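Local atomic coordinates of uncharacterized protein Atu1735 (Agrobacterium tumefaciens, PDB entry 2PPX), a protein that is of unknown function but, as an XRE-family-like protein with a helix-turn-helix motif, probably binds DNA. Residues I35-Q46 with I55-E64. Sequence-based numbering, arbitrary orientation. Where two conformers were deposited one is given.
Sequences IKIIRRALKLTQ and IPLGTLRDWE. With SO4 (sulfate ion), chain B; SO4 (sulfate ion), chain F; SO4 (sulfate ion), chain C.
Helix 35-41 meets helix 57-64 at 111° between their chain directions, the axes 10.1 Å apart at closest; the backbones come nearest at K36 and E64, and again at Q46, beyond the Schellman turn at K43, and L57. E64 reaches in among I35, K36, R39 and Q46. R39 holds the E64 carboxylate side-on: R39 NE gives an almost straight bond to the syn lone pair of E64 OE2 (2.6 Å), and R39 NH2 bonds E64 OE1 at 2.8 Å, guanidinium and carboxylate nearly coplanar (27°). A bend at chi3 (59°) turns the guanidinium to this pose, with Q46 CG over one face and L44 O accepting a bond from NH1. Q46 NE2 meets E64 OE1 from above the carboxylate plane (2.8 Å), while R61 NE binds Q46 OE1 at 3.0 Å, so one amide links E64 to R61. Next to this polar network, I35 CD1 touches the edge of the W63 ring at CE3 (3.6 Å) and packs on L60. Sulfates, probably from the crystallisation liquor, bind K36, R39, R40 and R61. Helices 46-53 and 57-64 are consistent with the helix-turn-helix pair, 57-64 in the recognition-helix place; F49 of 46-53 packs on I35, R39 and L60, and from helix 72-83 L78 packs on I35 and A74 on W63.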
loop_
_atom_site.group_PDB
_atom_site.type_symbol
_atom_site.label_atom_id
_atom_site.label_comp_id
_atom_site.label_asym_id
_atom_site.label_seq_id
_atom_site.Cartn_x
_atom_site.Cartn_y
_atom_site.Cartn_z
ATOM N N ILE A 35 2.446 -16.577 0.419
ATOM C CA ILE A 35 2.764 -16.264 1.830
ATOM C C ILE A 35 2.301 -17.405 2.754
ATOM O O ILE A 35 2.981 -17.700 3.734
ATOM C CB ILE A 35 2.234 -14.880 2.340
ATOM C CG1 ILE A 35 2.753 -14.600 3.797
ATOM C CG2 ILE A 35 0.711 -14.808 2.146
ATOM C CD1 ILE A 35 2.610 -13.155 4.335
ATOM N N LYS A 36 1.146 -17.999 2.442
ATOM C CA LYS A 36 0.580 -19.079 3.254
ATOM C C LYS A 36 1.414 -20.354 3.124
ATOM O O LYS A 36 1.663 -21.033 4.123
ATOM C CB LYS A 36 -0.871 -19.375 2.845
ATOM C CG LYS A 36 -1.575 -20.339 3.758
ATOM C CD LYS A 36 -3.053 -20.389 3.382
ATOM C CE LYS A 36 -3.762 -21.440 4.163
ATOM N NZ LYS A 36 -5.229 -21.444 3.810
ATOM N N ILE A 37 1.842 -20.665 1.896
ATOM C CA ILE A 37 2.845 -21.721 1.639
ATOM C C ILE A 37 4.133 -21.550 2.441
ATOM O O ILE A 37 4.602 -22.474 3.121
ATOM C CB ILE A 37 3.186 -21.859 0.131
ATOM C CG1 ILE A 37 1.888 -22.151 -0.651
ATOM C CG2 ILE A 37 4.232 -23.033 -0.107
ATOM C CD1 ILE A 37 2.065 -22.255 -2.166
ATOM N N ILE A 38 4.700 -20.355 2.347
ATOM C CA ILE A 38 5.954 -20.056 3.005
ATOM C C ILE A 38 5.768 -20.175 4.525
ATOM O O ILE A 38 6.552 -20.826 5.177
ATOM C CB ILE A 38 6.429 -18.598 2.642
ATOM C CG1 ILE A 38 6.847 -18.530 1.149
ATOM C CG2 ILE A 38 7.608 -18.184 3.526
ATOM C CD1 ILE A 38 6.902 -17.059 0.654
ATOM N N ARG A 39 4.720 -19.529 5.073
ATOM C CA ARG A 39 4.501 -19.571 6.525
ATOM C C ARG A 39 4.318 -20.998 7.057
ATOM O O ARG A 39 4.915 -21.389 8.060
ATOM C CB ARG A 39 3.279 -18.709 6.913
ATOM C CG ARG A 39 3.022 -18.701 8.421
ATOM C CD ARG A 39 1.791 -17.867 8.772
ATOM N NE ARG A 39 0.547 -18.323 8.149
ATOM C CZ ARG A 39 -0.189 -19.361 8.558
ATOM N NH1 ARG A 39 0.207 -20.117 9.589
ATOM N NH2 ARG A 39 -1.324 -19.655 7.920
ATOM N N ARG A 40 3.462 -21.774 6.401
ATOM C CA ARG A 40 3.280 -23.171 6.804
ATOM C C ARG A 40 4.546 -23.996 6.633
ATOM O O ARG A 40 4.830 -24.904 7.432
ATOM C CB ARG A 40 2.128 -23.803 6.045
ATOM C CG ARG A 40 0.796 -23.280 6.530
ATOM C CD ARG A 40 -0.336 -24.034 5.900
ATOM N NE ARG A 40 -1.603 -23.618 6.493
ATOM C CZ ARG A 40 -2.802 -24.006 6.089
ATOM N NH1 ARG A 40 -3.888 -23.549 6.726
ATOM N NH2 ARG A 40 -2.932 -24.823 5.047
ATOM N N ALA A 41 5.349 -23.678 5.629
ATOM C CA ALA A 41 6.572 -24.464 5.451
ATOM C C ALA A 41 7.605 -24.183 6.539
ATOM O O ALA A 41 8.449 -25.048 6.849
ATOM C CB ALA A 41 7.151 -24.255 4.082
ATOM N N LEU A 42 7.519 -22.984 7.111
ATOM C CA LEU A 42 8.341 -22.576 8.246
ATOM C C LEU A 42 7.732 -22.966 9.606
ATOM O O LEU A 42 8.348 -22.712 10.636
ATOM C CB LEU A 42 8.572 -21.055 8.207
ATOM C CG LEU A 42 9.277 -20.489 6.969
ATOM C CD1 LEU A 42 9.419 -18.967 7.081
ATOM C CD2 LEU A 42 10.629 -21.175 6.738
ATOM N N LYS A 43 6.534 -23.563 9.587
ATOM C CA LYS A 43 5.827 -23.983 10.805
ATOM C C LYS A 43 5.572 -22.829 11.780
ATOM O O LYS A 43 5.749 -22.973 12.997
ATOM C CB LYS A 43 6.566 -25.127 11.520
ATOM C CG LYS A 43 6.192 -26.524 11.041
ATOM C CD LYS A 43 6.269 -27.541 12.185
ATOM C CE LYS A 43 7.696 -27.773 12.679
ATOM N NZ LYS A 43 7.790 -28.863 13.701
ATOM N N LEU A 44 5.150 -21.693 11.238
ATOM C CA LEU A 44 4.847 -20.519 12.037
ATOM C C LEU A 44 3.365 -20.255 11.997
ATOM O O LEU A 44 2.722 -20.416 10.957
ATOM C CB LEU A 44 5.603 -19.284 11.524
ATOM C CG LEU A 44 7.128 -19.451 11.625
ATOM C CD1 LEU A 44 7.813 -18.251 10.989
ATOM C CD2 LEU A 44 7.623 -19.691 13.079
ATOM N N THR A 45 2.809 -19.850 13.134
ATOM C CA THR A 45 1.436 -19.371 13.136
ATOM C C THR A 45 1.383 -18.001 12.447
ATOM O O THR A 45 2.423 -17.371 12.181
ATOM C CB THR A 45 0.892 -19.206 14.577
ATOM O OG1 THR A 45 1.589 -18.132 15.204
ATOM C CG2 THR A 45 1.043 -20.497 15.416
ATOM N N GLN A 46 0.178 -17.526 12.161
ATOM C CA GLN A 46 0.032 -16.194 11.564
ATOM C C GLN A 46 0.644 -15.108 12.454
ATOM O O GLN A 46 1.347 -14.216 11.961
ATOM C CB GLN A 46 -1.431 -15.878 11.256
ATOM C CG GLN A 46 -2.045 -16.811 10.145
ATOM C CD GLN A 46 -3.490 -16.432 9.834
ATOM O OE1 GLN A 46 -4.229 -16.051 10.729
ATOM N NE2 GLN A 46 -3.887 -16.517 8.565
ATOM N N ILE A 55 5.032 -7.963 9.162
ATOM C CA ILE A 55 3.880 -7.821 8.260
ATOM C C ILE A 55 2.631 -7.735 9.153
ATOM O O ILE A 55 2.355 -8.651 9.906
ATOM C CB ILE A 55 3.776 -8.986 7.298
ATOM C CG1 ILE A 55 5.044 -9.046 6.391
ATOM C CG2 ILE A 55 2.482 -8.900 6.437
ATOM C CD1 ILE A 55 5.217 -10.361 5.722
ATOM N N PRO A 56 1.897 -6.626 9.078
ATOM C CA PRO A 56 0.738 -6.444 9.988
ATOM C C PRO A 56 -0.229 -7.630 9.810
ATOM O O PRO A 56 -0.373 -8.175 8.716
ATOM C CB PRO A 56 0.112 -5.113 9.516
ATOM C CG PRO A 56 1.238 -4.401 8.809
ATOM C CD PRO A 56 2.053 -5.506 8.131
ATOM N N LEU A 57 -0.779 -8.096 10.914
ATOM C CA LEU A 57 -1.486 -9.361 10.950
ATOM C C LEU A 57 -2.739 -9.381 10.043
ATOM O O LEU A 57 -3.016 -10.387 9.433
ATOM C CB LEU A 57 -1.885 -9.646 12.397
ATOM C CG LEU A 57 -2.617 -10.930 12.726
ATOM C CD1 LEU A 57 -1.825 -12.212 12.231
ATOM C CD2 LEU A 57 -2.868 -10.952 14.232
ATOM N N GLY A 58 -3.488 -8.281 9.997
ATOM C CA GLY A 58 -4.685 -8.208 9.164
ATOM C C GLY A 58 -4.333 -8.323 7.696
ATOM O O GLY A 58 -4.953 -9.081 6.973
ATOM N N THR A 59 -3.315 -7.588 7.259
ATOM C CA THR A 59 -2.930 -7.726 5.875
ATOM C C THR A 59 -2.350 -9.128 5.519
ATOM O O THR A 59 -2.655 -9.636 4.435
ATOM C CB THR A 59 -2.135 -6.501 5.355
ATOM O OG1 THR A 59 -2.267 -6.436 3.935
ATOM C CG2 THR A 59 -0.661 -6.549 5.757
ATOM N N LEU A 60 -1.595 -9.759 6.413
ATOM C CA LEU A 60 -1.167 -11.151 6.243
ATOM C C LEU A 60 -2.426 -12.003 5.999
ATOM O O LEU A 60 -2.472 -12.787 5.054
ATOM C CB LEU A 60 -0.402 -11.652 7.491
ATOM C CG LEU A 60 0.159 -13.095 7.483
ATOM C CD1 LEU A 60 1.343 -13.225 8.483
ATOM C CD2 LEU A 60 -0.929 -14.051 7.911
ATOM N N ARG A 61 -3.439 -11.831 6.853
ATOM C CA ARG A 61 -4.670 -12.610 6.735
ATOM C C ARG A 61 -5.370 -12.301 5.400
ATOM O O ARG A 61 -5.854 -13.221 4.739
ATOM C CB ARG A 61 -5.600 -12.358 7.940
ATOM C CG ARG A 61 -5.092 -13.096 9.199
ATOM C CD ARG A 61 -5.763 -12.578 10.458
ATOM N NE ARG A 61 -5.356 -13.397 11.593
ATOM C CZ ARG A 61 -5.516 -13.056 12.871
ATOM N NH1 ARG A 61 -6.059 -11.883 13.197
ATOM N NH2 ARG A 61 -5.117 -13.894 13.825
ATOM N N ASP A 62 -5.383 -11.022 4.998
ATOM C CA ASP A 62 -5.982 -10.692 3.696
ATOM C C ASP A 62 -5.262 -11.430 2.565
ATOM O O ASP A 62 -5.919 -11.950 1.666
ATOM C CB ASP A 62 -5.943 -9.202 3.380
ATOM C CG ASP A 62 -6.972 -8.395 4.140
ATOM O OD1 ASP A 62 -8.024 -8.945 4.589
ATOM O OD2 ASP A 62 -6.746 -7.148 4.223
ATOM N N TRP A 63 -3.936 -11.433 2.588
ATOM C CA TRP A 63 -3.170 -12.086 1.537
ATOM C C TRP A 63 -3.470 -13.607 1.513
ATOM O O TRP A 63 -3.716 -14.190 0.436
ATOM C CB TRP A 63 -1.665 -11.819 1.660
ATOM C CG TRP A 63 -1.249 -10.379 1.532
ATOM C CD1 TRP A 63 -2.008 -9.318 1.070
ATOM C CD2 TRP A 63 0.019 -9.831 1.909
ATOM N NE1 TRP A 63 -1.269 -8.168 1.141
ATOM C CE2 TRP A 63 -0.019 -8.453 1.615
ATOM C CE3 TRP A 63 1.195 -10.386 2.424
ATOM C CZ2 TRP A 63 1.065 -7.599 1.866
ATOM C CZ3 TRP A 63 2.283 -9.546 2.649
ATOM C CH2 TRP A 63 2.194 -8.159 2.385
ATOM N N GLU A 64 -3.490 -14.221 2.700
ATOM C CA GLU A 64 -3.715 -15.680 2.820
ATOM C C GLU A 64 -5.126 -16.103 2.405
ATOM O O GLU A 64 -5.312 -17.202 1.854
ATOM C CB GLU A 64 -3.366 -16.168 4.231
ATOM C CG GLU A 64 -1.865 -16.121 4.502
ATOM C CD GLU A 64 -1.468 -16.948 5.737
ATOM O OE1 GLU A 64 -2.369 -17.514 6.414
ATOM O OE2 GLU A 64 -0.257 -17.006 6.035
HETATM S S SO4 B . -2.485 -22.559 10.151
HETATM O O1 SO4 B . -3.619 -23.294 10.679
HETATM O O2 SO4 B . -3.006 -21.825 9.014
HETATM O O3 SO4 B . -1.858 -21.778 11.206
HETATM O O4 SO4 B . -1.406 -23.431 9.691
HETATM S S SO4 F . -6.649 -24.532 4.509
HETATM O O1 SO4 F . -6.726 -23.374 5.395
HETATM O O2 SO4 F . -8.004 -24.916 4.110
HETATM O O3 SO4 F . -5.865 -24.188 3.319
HETATM O O4 SO4 F . -6.016 -25.646 5.218
HETATM S S SO4 C . -6.200 -11.036 16.752
HETATM O O1 SO4 C . -5.983 -12.452 16.440
HETATM O O2 SO4 C . -5.030 -10.502 17.457
HETATM O O3 SO4 C . -6.412 -10.258 15.536
HETATM O O4 SO4 C . -7.396 -10.897 17.574
HETATM O O HOH W 1 -6.336 -19.041 3.909
HETATM O O HOH W 2 -4.125 -16.501 13.700
#